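Local coordinates for protein positive phenol-degradative gene regulator (Ralstonia sp. E2, PDB 5FRY) that probably activates transcription of phenol-degradation genes as an enhancer-binding ATPase, its sensory domain, the part in this structure, binding phenols such as dimethylphenol, at residues 93-98 with 160-165. Sequence-based numbering, arbitrary orientation.
With ERH (3,4-dimethylphenol), chain D.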
loop_
_atom_site.group_PDB
_atom_site.type_symbol
_atom_site.label_atom_id
_atom_site.label_comp_id
_atom_site.label_asym_id
_atom_site.label_seq_id
_atom_site.Cartn_x
_atom_site.Cartn_y
_atom_site.Cartn_z
ATOM N N GLY A 93 23.442 14.633 -2.079
ATOM C CA GLY A 93 23.041 13.695 -3.112
ATOM C C GLY A 93 22.422 12.461 -2.491
ATOM O O GLY A 93 21.444 11.912 -3.008
ATOM N N MET A 94 22.992 12.034 -1.369
ATOM C CA MET A 94 22.458 10.913 -0.611
ATOM C C MET A 94 21.069 11.237 -0.063
ATOM O O MET A 94 20.119 10.469 -0.235
ATOM C CB MET A 94 23.403 10.546 0.537
ATOM C CG MET A 94 24.795 10.151 0.097
ATOM S SD MET A 94 24.776 8.771 -1.074
ATOM C CE MET A 94 23.700 7.610 -0.224
ATOM N N LEU A 95 20.975 12.372 0.619
ATOM C CA LEU A 95 19.721 12.847 1.184
ATOM C C LEU A 95 18.655 12.951 0.104
ATOM O O LEU A 95 17.526 12.483 0.279
ATOM C CB LEU A 95 19.937 14.200 1.865
ATOM C CG LEU A 95 18.772 14.932 2.534
ATOM C CD1 LEU A 95 17.851 15.595 1.505
ATOM C CD2 LEU A 95 17.985 13.996 3.432
ATOM N N GLU A 96 19.040 13.539 -1.027
ATOM C CA GLU A 96 18.107 13.846 -2.102
ATOM C C GLU A 96 17.465 12.603 -2.711
ATOM O O GLU A 96 16.492 12.711 -3.465
ATOM C CB GLU A 96 18.813 14.661 -3.199
ATOM C CG GLU A 96 17.886 15.058 -4.354
ATOM C CD GLU A 96 18.504 16.070 -5.314
ATOM O OE1 GLU A 96 19.599 15.798 -5.848
ATOM O OE2 GLU A 96 17.886 17.137 -5.536
ATOM N N MET A 97 17.999 11.431 -2.391
ATOM C CA MET A 97 17.424 10.208 -2.920
ATOM C C MET A 97 16.110 9.901 -2.196
ATOM O O MET A 97 15.194 9.340 -2.796
ATOM C CB MET A 97 18.417 9.049 -2.815
ATOM C CG MET A 97 19.425 9.011 -3.965
ATOM S SD MET A 97 20.725 7.734 -3.848
ATOM C CE MET A 97 21.675 8.370 -2.480
ATOM N N GLY A 98 16.029 10.280 -0.924
ATOM C CA GLY A 98 14.802 10.202 -0.147
ATOM C C GLY A 98 13.612 10.794 -0.879
ATOM O O GLY A 98 12.712 10.064 -1.313
ATOM N N GLY A 160 12.288 8.323 9.065
ATOM C CA GLY A 160 12.933 7.020 9.029
ATOM C C GLY A 160 14.114 7.020 8.092
ATOM O O GLY A 160 15.200 6.576 8.463
ATOM N N TYR A 161 13.901 7.556 6.900
ATOM C CA TYR A 161 14.931 7.644 5.873
ATOM C C TYR A 161 16.087 8.511 6.341
ATOM O O TYR A 161 17.228 8.086 6.299
ATOM C CB TYR A 161 14.353 8.210 4.573
ATOM C CG TYR A 161 15.389 8.361 3.470
ATOM C CD1 TYR A 161 16.258 9.454 3.443
ATOM C CD2 TYR A 161 15.507 7.407 2.469
ATOM C CE1 TYR A 161 17.221 9.585 2.449
ATOM C CE2 TYR A 161 16.451 7.539 1.467
ATOM C CZ TYR A 161 17.302 8.631 1.460
ATOM O OH TYR A 161 18.235 8.750 0.455
ATOM N N THR A 162 15.783 9.728 6.791
ATOM C CA THR A 162 16.844 10.652 7.192
ATOM C C THR A 162 17.588 10.090 8.376
ATOM O O THR A 162 18.819 10.155 8.451
ATOM C CB THR A 162 16.283 12.028 7.546
ATOM O OG1 THR A 162 15.373 12.440 6.512
ATOM C CG2 THR A 162 17.436 13.064 7.724
ATOM N N SER A 163 16.843 9.555 9.324
ATOM C CA SER A 163 17.465 8.939 10.497
ATOM C C SER A 163 18.407 7.802 10.126
ATOM O O SER A 163 19.495 7.714 10.680
ATOM C CB SER A 163 16.408 8.439 11.470
ATOM O OG SER A 163 15.742 9.539 12.061
ATOM N N ALA A 164 18.011 6.943 9.189
ATOM C CA ALA A 164 18.859 5.795 8.854
ATOM C C ALA A 164 20.114 6.260 8.126
ATOM O O ALA A 164 21.228 5.748 8.345
ATOM C CB ALA A 164 18.071 4.794 8.022
ATOM N N LEU A 165 19.934 7.278 7.304
ATOM C CA LEU A 165 21.008 7.891 6.560
ATOM C C LEU A 165 22.005 8.562 7.519
ATOM O O LEU A 165 23.209 8.457 7.312
ATOM C CB LEU A 165 20.440 8.908 5.555
ATOM C CG LEU A 165 21.458 9.812 4.856
ATOM C CD1 LEU A 165 22.345 9.011 3.920
ATOM C CD2 LEU A 165 20.747 10.931 4.091
HETATM O O01 ERH D . 9.251 12.773 1.425
HETATM C C02 ERH D . 12.119 14.797 2.824
HETATM C C03 ERH D . 12.586 12.378 3.088
HETATM C C04 ERH D . 12.958 13.835 3.254
HETATM C C05 ERH D . 10.804 14.421 2.175
HETATM C C06 ERH D . 11.415 12.042 2.510
HETATM C C07 ERH D . 10.473 13.123 2.028
HETATM C C08 ERH D . 12.490 16.255 2.990
HETATM C C09 ERH D . 13.528 11.296 3.571
#
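In the wall of the phenol pocket of the sensory domain, Y161 of helix 152-166 reaches across to the junction between helices 91-95 and 97-104. Its CG is anti to the backbone N (chi1 179°), on a side chain whose CB points at the junction; Y161 OH donates a hydrogen bond to M94 O at 2.6 Å. The C=O...O angle is 157°, and the same carbonyl also accepts from M97 N, so one acceptor ties the turn between the two short helices to the tyrosine. G98, with no side chain, lets its CA lie over one face of the Y161 ring, 3.5 Å from the centroid, as a CH-pi contact. M97 CB packs beside the hydroxyl, 3.3 Å from Y161 OH. One helical turn along, L165 adds branched apolar bulk: CD2 lies 3.6 Å from L95 CA and CD1 reaches M94 CB, while the side chains of L95 and L165 cross at about a right angle. The bound dimethylphenol brings its methyl C09 to 3.3 Å from Y161 CD1 and 3.7 Å from T162 OG1. That hydroxyl is hydrogen-bonded to Y172 OH and A158 O, which probably hold it in place at the pocket wall. Y161 thus belongs both to the aromatic-lined ligand pocket and to the buried interface joining the XylR_N and V4R portions of this HNOX-like sensory domain.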